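Local structure of pectate lyase (Paenibacillus sp. 0602, 5GT5) at residues A[118-123]-A[156-161]; A[14-19]-A[124-129]. The protein cleaves polygalacturonate and partly methylated pectins by endo-acting elimination, as a secreted polysaccharide lyase of family 1 that probably depends on calcium. The protein carries 1 engineered substitution. One frame throughout, in Å; residues are numbered along the deposited sequence.

How the interactions relate
Along the chain the four segments run 14-19, 118-123, 124-129 and 156-161, and the two pairings cross, since 124-129 falls between the partners of interaction 1. They lie about 12 Å apart, centre to centre, on one side of the molecule. Strand 115-120 turns at Arg121 and again at Asn124 before entering strand 125-128, and strand 154-157 turns in step into strand 160-165, as expected of successive coils of the parallel beta-helix of this lyase family. Interaction 1 is this stacking of coils; interaction 2 lays an N-terminal loop on the next strand. Probable hydrogen bonds from Asn124 and Val125 to Ser160 and Gly161 join them, and both touch the second subunit.

Interaction 1. Residues A[118-123]-A[156-161]; sequences SVKRSS and LEESSG
The guanidinium of Arg121 and the carboxylate of Glu158 lie in nearly parallel planes, 11° apart. Glu158 OE2 lies 3.5 Å from Arg121 NH1, well out of the guanidinium plane, so the salt bridge rests on charge alone with no N-H aimed at the oxygen; NH2 finds its stronger partner in Asp97. One guanidinium face has Lys120 CB over its centre, 4.1 Å above the plane. Nearer the backbone, Arg121 CG packs on Glu158 CG at 3.5 Å, the two side chains lying side by side and pointing the same way.

Both residues have left-handed backbone angles, stacking one corner upon the other. Behind each comes a serine whose hydroxyl folds back beside its own backbone N (chi1 -67° in Ser122, -68° in Ser159). Ser122 OG donates to Lys120 O and Ser159 OG to Glu157 O, at 2.9 Å each. Ser159 OG also receives Ser122 N at 3.1 Å, while Glu157 O takes Arg121 N as well, so small hydroxyls suit these buried positions by serving polar backbone atoms. Before the corner, Glu157 N bonds to Val119 O at 2.8 Å, and Leu156 CD2 fills in against Val119 CB.

In the fold, strand 115-120 lies between strands 92-97 and 154-157, all parallel; Leu156 also meets Val186 of strand 184-194, and Ser123 packs on Ala259 of the second subunit.

Interaction 2. Residues A[14-19]-A[124-129]; sequences QGNTGG and NVIIRN
Asn16 drives its amide against the corner at Asn124 and Val125, and here the packing is close. CG stands anti to the backbone N (chi1 -178°), and from there the amide lies against both residues: Asn16 OD1 comes to 3.1 Å from Asn124 CA, while Asn16 ND2 donates to Val125 O at 3.0 Å in a fairly straight bond of 162°. That oxygen lies in the amide plane of Asn16, although the donor sits above the carbonyl plane of Val125, whose backbone also bonds to Gly161 and Trp163.

Gly18 continues the tight side. Gly18 CA points a hydrogen at Asn124 O, 3.3 Å away, and Gly18 N lies 3.5 Å from Ile126 CD1; a beta carbon at this place would collide with that methyl. Glycine also suits the positive phi. The other margin is looser: Thr17 turns its side chain away from the strand and is exposed, and exposed Gly15 only brushes past Asn124, whose OD1 is held by Ser256 of the second subunit.

A leucine in place of Asn16 would probably leave Val125 O without this donor and Gly18 N without its Asx-turn acceptor, Asn16 OD1 (2.9 Å), so that the turn at 16-18 would be less firmly set. An amide suits the position because it both donates and accepts: OD1 shapes its own loop, while ND2, also bonded to Ser13 OG, ties that loop to the beta-helix by a hydrogen bond fairly straight at the donor.

Interaction 1. Residues A[118-123]-A[156-161]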
ATOM      1  N   SER A 118      12.140   8.996 -12.015  1.00  6.67           N
ATOM      2  CA  SER A 118      10.885   8.278 -12.177  1.00  7.66           C
ATOM      3  C   SER A 118      10.864   7.166 -11.145  1.00  9.95           C
ATOM      4  O   SER A 118      11.793   6.358 -11.079  1.00 10.79           O
ATOM      5  CB  SER A 118      10.808   7.704 -13.586  1.00 11.24           C
ATOM      6  OG  SER A 118       9.690   6.839 -13.757  1.00 16.76           O
ATOM      7  N   VAL A 119       9.846   7.176 -10.296  1.00  7.52           N
ATOM      8  CA  VAL A 119       9.647   6.101  -9.327  1.00  7.11           C
ATOM      9  C   VAL A 119       8.544   5.219  -9.849  1.00  5.83           C
ATOM     10  O   VAL A 119       7.415   5.672 -10.061  1.00  8.67           O
ATOM     11  CB  VAL A 119       9.287   6.635  -7.943  1.00  5.89           C
ATOM     12  CG1 VAL A 119       9.045   5.472  -6.960  1.00  8.89           C
ATOM     13  CG2 VAL A 119      10.382   7.599  -7.412  1.00  9.76           C
ATOM     14  N   LYS A 120       8.860   3.960 -10.127  1.00  6.74           N
ATOM     15  CA  LYS A 120       7.872   3.031 -10.705  1.00  5.95           C
ATOM     16  C   LYS A 120       7.794   1.787  -9.872  1.00  6.49           C
ATOM     17  O   LYS A 120       8.812   1.285  -9.414  1.00  7.29           O
ATOM     18  CB  LYS A 120       8.273   2.578 -12.118  1.00  9.03           C
ATOM     19  CG  LYS A 120       8.272   3.699 -13.137  1.00 10.99           C
ATOM     20  CD  LYS A 120       8.653   3.191 -14.521  1.00 12.39           C
ATOM     21  CE  LYS A 120       8.588   4.307 -15.578  1.00 22.43           C
ATOM     22  NZ  LYS A 120       8.924   3.747 -16.924  1.00 28.72           N
ATOM     23  N   ARG A 121       6.575   1.304  -9.694  1.00  7.05           N
ATOM     24  CA  ARG A 121       6.359  -0.029  -9.094  1.00  7.72           C
ATOM     25  C   ARG A 121       7.099  -0.157  -7.757  1.00  5.25           C
ATOM     26  O   ARG A 121       7.684  -1.202  -7.451  1.00  7.53           O
ATOM     27  CB  ARG A 121       6.777  -1.127 -10.076  1.00  8.95           C
ATOM     28  CG  ARG A 121       5.911  -1.221 -11.322  1.00 11.32           C
ATOM     29  CD  ARG A 121       6.521  -2.172 -12.359  1.00 12.11           C
ATOM     30  NE  ARG A 121       7.730  -1.656 -13.003  1.00 15.74           N
ATOM     31  CZ  ARG A 121       7.760  -0.996 -14.163  1.00 18.49           C
ATOM     32  NH1 ARG A 121       6.631  -0.730 -14.817  1.00 23.03           N
ATOM     33  NH2 ARG A 121       8.927  -0.588 -14.656  1.00 19.06           N
ATOM     34  N   SER A 122       7.097   0.913  -6.962  1.00  5.21           N
ATOM     35  CA  SER A 122       7.823   0.933  -5.696  1.00  6.60           C
ATOM     36  C   SER A 122       6.891   1.250  -4.538  1.00  7.30           C
ATOM     37  O   SER A 122       5.781   1.792  -4.706  1.00  7.67           O
ATOM     38  CB  SER A 122       8.937   1.969  -5.772  1.00  7.38           C
ATOM     39  OG  SER A 122       9.947   1.570  -6.708  1.00  6.66           O
ATOM     40  N   SER A 123       7.327   0.911  -3.334  1.00  7.73           N
ATOM     41  CA  SER A 123       6.541   1.183  -2.140  1.00  7.79           C
ATOM     42  C   SER A 123       7.437   1.693  -1.046  1.00  6.28           C
ATOM     43  O   SER A 123       8.628   1.333  -0.953  1.00  6.49           O
ATOM     44  CB  SER A 123       5.805  -0.065  -1.671  1.00 10.15           C
ATOM     45  OG  SER A 123       6.728  -1.127  -1.520  1.00 18.94           O
ATOM     46  N   LEU A 156       5.823   9.804 -10.142  1.00  5.82           N
ATOM     47  CA  LEU A 156       5.508   8.594  -9.399  1.00  6.23           C
ATOM     48  C   LEU A 156       4.502   7.789 -10.218  1.00  7.66           C
ATOM     49  O   LEU A 156       3.462   8.308 -10.624  1.00  8.09           O
ATOM     50  CB  LEU A 156       4.911   8.948  -8.048  1.00  6.89           C
ATOM     51  CG  LEU A 156       5.663  10.028  -7.258  1.00  7.28           C
ATOM     52  CD1 LEU A 156       4.884  10.345  -5.993  1.00  9.45           C
ATOM     53  CD2 LEU A 156       7.066   9.558  -6.918  1.00  6.80           C
ATOM     54  N   GLU A 157       4.781   6.504 -10.445  1.00  7.64           N
ATOM     55  CA  GLU A 157       3.888   5.659 -11.247  1.00  9.08           C
ATOM     56  C   GLU A 157       3.663   4.325 -10.595  1.00  6.02           C
ATOM     57  O   GLU A 157       4.628   3.662 -10.182  1.00  6.25           O
ATOM     58  CB  GLU A 157       4.435   5.415 -12.660  1.00 10.84           C
ATOM     59  CG  GLU A 157       4.497   6.686 -13.513  1.00 15.13           C
ATOM     60  CD  GLU A 157       5.041   6.451 -14.908  1.00 19.29           C
ATOM     61  OE1 GLU A 157       5.111   5.285 -15.319  1.00 20.94           O
ATOM     62  OE2 GLU A 157       5.395   7.437 -15.597  1.00 26.97           O
ATOM     63  N   GLU A 158       2.393   3.916 -10.537  1.00  6.43           N
ATOM     64  CA  GLU A 158       1.993   2.617  -9.936  1.00  7.96           C
ATOM     65  C   GLU A 158       2.751   2.271  -8.669  1.00  7.78           C
ATOM     66  O   GLU A 158       3.192   1.129  -8.471  1.00  7.36           O
ATOM     67  CB  GLU A 158       2.040   1.475 -10.950  1.00 10.84           C
ATOM     68  CG  GLU A 158       3.357   1.103 -11.486  1.00 16.08           C
ATOM     69  CD  GLU A 158       3.639   1.751 -12.807  1.00 29.79           C
ATOM     70  OE1 GLU A 158       2.675   2.176 -13.481  1.00 28.48           O
ATOM     71  OE2 GLU A 158       4.828   1.798 -13.192  1.00 31.01           O
ATOM     72  N   SER A 159       2.866   3.267  -7.796  1.00  7.31           N
ATOM     73  CA  SER A 159       3.597   3.163  -6.531  1.00  5.98           C
ATOM     74  C   SER A 159       2.658   3.401  -5.344  1.00  5.68           C
ATOM     75  O   SER A 159       1.486   3.802  -5.511  1.00  7.96           O
ATOM     76  CB  SER A 159       4.778   4.140  -6.531  1.00  7.09           C
ATOM     77  OG  SER A 159       5.764   3.710  -7.487  1.00  7.80           O
ATOM     78  N   SER A 160       3.143   3.121  -4.138  1.00  6.38           N
ATOM     79  CA  SER A 160       2.329   3.182  -2.926  1.00  5.76           C
ATOM     80  C   SER A 160       3.185   3.604  -1.761  1.00  7.04           C
ATOM     81  O   SER A 160       4.124   2.874  -1.414  1.00  7.28           O
ATOM     82  CB  SER A 160       1.742   1.793  -2.639  1.00  9.87           C
ATOM     83  OG  SER A 160       0.921   1.791  -1.472  1.00  9.65           O
ATOM     84  N   GLY A 161       2.863   4.746  -1.146  1.00  5.72           N
ATOM     85  CA  GLY A 161       3.620   5.233  -0.001  1.00  6.22           C
ATOM     86  C   GLY A 161       4.879   5.960  -0.411  1.00  7.21           C
ATOM     87  O   GLY A 161       5.931   5.359  -0.579  1.00  6.85           O
TER
HETATM   88  O   HOH W   1       7.795   8.224 -15.281  1.00 36.46           O

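Interaction 2. Residues A[14-19]-A[124-129]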
ATOM      1  N   GLN A  14       1.113   8.134   5.500  1.00  8.72           N
ATOM      2  CA  GLN A  14       1.250   7.525   6.826  1.00 11.07           C
ATOM      3  C   GLN A  14       1.580   6.032   6.689  1.00  7.37           C
ATOM      4  O   GLN A  14       1.062   5.341   5.801  1.00 11.80           O
ATOM      5  CB  GLN A  14      -0.059   7.674   7.622  1.00 12.53           C
ATOM      6  CG  GLN A  14      -1.260   6.957   7.001  1.00 13.54           C
ATOM      7  CD  GLN A  14      -2.523   7.177   7.805  1.00 13.43           C
ATOM      8  OE1 GLN A  14      -2.467   7.572   8.979  1.00 19.75           O
ATOM      9  NE2 GLN A  14      -3.665   6.915   7.188  1.00 18.10           N
ATOM     10  N   GLY A  15       2.447   5.535   7.569  1.00 13.54           N
ATOM     11  CA  GLY A  15       2.802   4.123   7.536  1.00 14.14           C
ATOM     12  C   GLY A  15       4.067   3.807   6.734  1.00 15.66           C
ATOM     13  O   GLY A  15       4.588   2.684   6.776  1.00 15.24           O
ATOM     14  N   ASN A  16       4.540   4.793   5.978  1.00  9.28           N
ATOM     15  CA  ASN A  16       5.786   4.708   5.227  1.00  9.59           C
ATOM     16  C   ASN A  16       6.980   4.933   6.141  1.00  6.95           C
ATOM     17  O   ASN A  16       7.086   5.975   6.745  1.00 10.22           O
ATOM     18  CB  ASN A  16       5.714   5.806   4.167  1.00  7.72           C
ATOM     19  CG  ASN A  16       6.899   5.847   3.243  1.00  7.86           C
ATOM     20  OD1 ASN A  16       7.857   5.074   3.368  1.00  6.73           O
ATOM     21  ND2 ASN A  16       6.860   6.801   2.294  1.00  7.69           N
ATOM     22  N   THR A  17       7.877   3.955   6.254  1.00  9.66           N
ATOM     23  CA  THR A  17       9.079   4.155   7.069  1.00 12.15           C
ATOM     24  C   THR A  17      10.329   4.174   6.210  1.00 10.58           C
ATOM     25  O   THR A  17      11.450   4.239   6.737  1.00 10.87           O
ATOM     26  CB  THR A  17       9.227   3.080   8.164  1.00 11.10           C
ATOM     27  OG1 THR A  17       9.248   1.787   7.553  1.00 13.20           O
ATOM     28  CG2 THR A  17       8.095   3.187   9.166  1.00 17.83           C
ATOM     29  N   GLY A  18      10.143   4.181   4.890  1.00  8.47           N
ATOM     30  CA  GLY A  18      11.270   4.220   3.972  1.00  8.80           C
ATOM     31  C   GLY A  18      12.266   3.093   4.205  1.00  7.80           C
ATOM     32  O   GLY A  18      11.888   1.930   4.386  1.00 10.63           O
ATOM     33  N   GLY A  19      13.548   3.435   4.194  1.00  6.34           N
ATOM     34  CA  GLY A  19      14.568   2.427   4.425  1.00  7.95           C
ATOM     35  C   GLY A  19      14.775   2.114   5.890  1.00  9.81           C
ATOM     36  O   GLY A  19      15.632   1.284   6.235  1.00 13.98           O
ATOM     37  N   ASN A 124       6.850   2.542  -0.205  1.00  6.33           N
ATOM     38  CA  ASN A 124       7.497   3.081   0.978  1.00  6.85           C
ATOM     39  C   ASN A 124       8.841   3.742   0.653  1.00  5.59           C
ATOM     40  O   ASN A 124       9.919   3.335   1.100  1.00  6.35           O
ATOM     41  CB  ASN A 124       7.616   1.979   2.027  1.00  7.76           C
ATOM     42  CG  ASN A 124       6.267   1.542   2.505  1.00  8.06           C
ATOM     43  OD1 ASN A 124       5.387   2.367   2.719  1.00 10.98           O
ATOM     44  ND2 ASN A 124       6.057   0.230   2.536  1.00 12.24           N
ATOM     45  N   VAL A 125       8.747   4.791  -0.151  1.00  5.90           N
ATOM     46  CA  VAL A 125       9.895   5.581  -0.578  1.00  6.38           C
ATOM     47  C   VAL A 125       9.868   6.927   0.125  1.00  6.04           C
ATOM     48  O   VAL A 125       8.802   7.581   0.153  1.00  5.77           O
ATOM     49  CB  VAL A 125       9.880   5.778  -2.115  1.00  7.96           C
ATOM     50  CG1 VAL A 125      11.021   6.736  -2.552  1.00  8.51           C
ATOM     51  CG2 VAL A 125       9.976   4.408  -2.837  1.00  9.68           C
ATOM     52  N   ILE A 126      11.001   7.332   0.684  1.00  6.28           N
ATOM     53  CA  ILE A 126      11.143   8.634   1.336  1.00  6.15           C
ATOM     54  C   ILE A 126      12.266   9.382   0.610  1.00  5.67           C
ATOM     55  O   ILE A 126      13.352   8.819   0.380  1.00  7.43           O
ATOM     56  CB  ILE A 126      11.476   8.480   2.837  1.00  6.87           C
ATOM     57  CG1 ILE A 126      10.312   7.800   3.562  1.00  8.15           C
ATOM     58  CG2 ILE A 126      11.888   9.830   3.445  1.00  8.35           C
ATOM     59  CD1 ILE A 126      10.549   7.641   5.072  1.00  9.38           C
ATOM     60  N   ILE A 127      11.994  10.629   0.227  1.00  5.19           N
ATOM     61  CA  ILE A 127      12.960  11.505  -0.457  1.00  4.77           C
ATOM     62  C   ILE A 127      13.009  12.815   0.318  1.00  5.66           C
ATOM     63  O   ILE A 127      12.001  13.533   0.396  1.00  6.64           O
ATOM     64  CB  ILE A 127      12.575  11.750  -1.910  1.00  4.35           C
ATOM     65  CG1 ILE A 127      12.525  10.421  -2.668  1.00  5.74           C
ATOM     66  CG2 ILE A 127      13.555  12.755  -2.545  1.00  6.38           C
ATOM     67  CD1 ILE A 127      11.868  10.507  -4.053  1.00  8.65           C
ATOM     68  N   ARG A 128      14.160  13.132   0.927  1.00  5.98           N
ATOM     69  CA  ARG A 128      14.222  14.312   1.803  1.00  6.10           C
ATOM     70  C   ARG A 128      15.480  15.143   1.672  1.00  5.31           C
ATOM     71  O   ARG A 128      16.602  14.637   1.430  1.00  6.27           O
ATOM     72  CB  ARG A 128      14.050  13.910   3.283  1.00  5.89           C
ATOM     73  CG  ARG A 128      12.672  13.319   3.571  1.00  5.75           C
ATOM     74  CD  ARG A 128      12.588  12.863   5.018  1.00  6.60           C
ATOM     75  NE  ARG A 128      12.228  13.948   5.934  1.00  7.93           N
ATOM     76  CZ  ARG A 128      12.190  13.816   7.259  1.00  8.14           C
ATOM     77  NH1 ARG A 128      12.585  12.671   7.827  1.00  9.06           N
ATOM     78  NH2 ARG A 128      11.770  14.828   8.020  1.00 10.18           N
ATOM     79  N   ASN A 129      15.295  16.454   1.886  1.00  5.31           N
ATOM     80  CA  ASN A 129      16.417  17.411   1.970  1.00  5.51           C
ATOM     81  C   ASN A 129      17.289  17.456   0.729  1.00  6.09           C
ATOM     82  O   ASN A 129      18.540  17.503   0.820  1.00  7.08           O
ATOM     83  CB  ASN A 129      17.270  17.165   3.225  1.00  6.02           C
ATOM     84  CG  ASN A 129      17.950  18.419   3.682  1.00  5.46           C
ATOM     85  OD1 ASN A 129      17.407  19.514   3.504  1.00  6.90           O
ATOM     86  ND2 ASN A 129      19.112  18.291   4.290  1.00  7.40           N
TER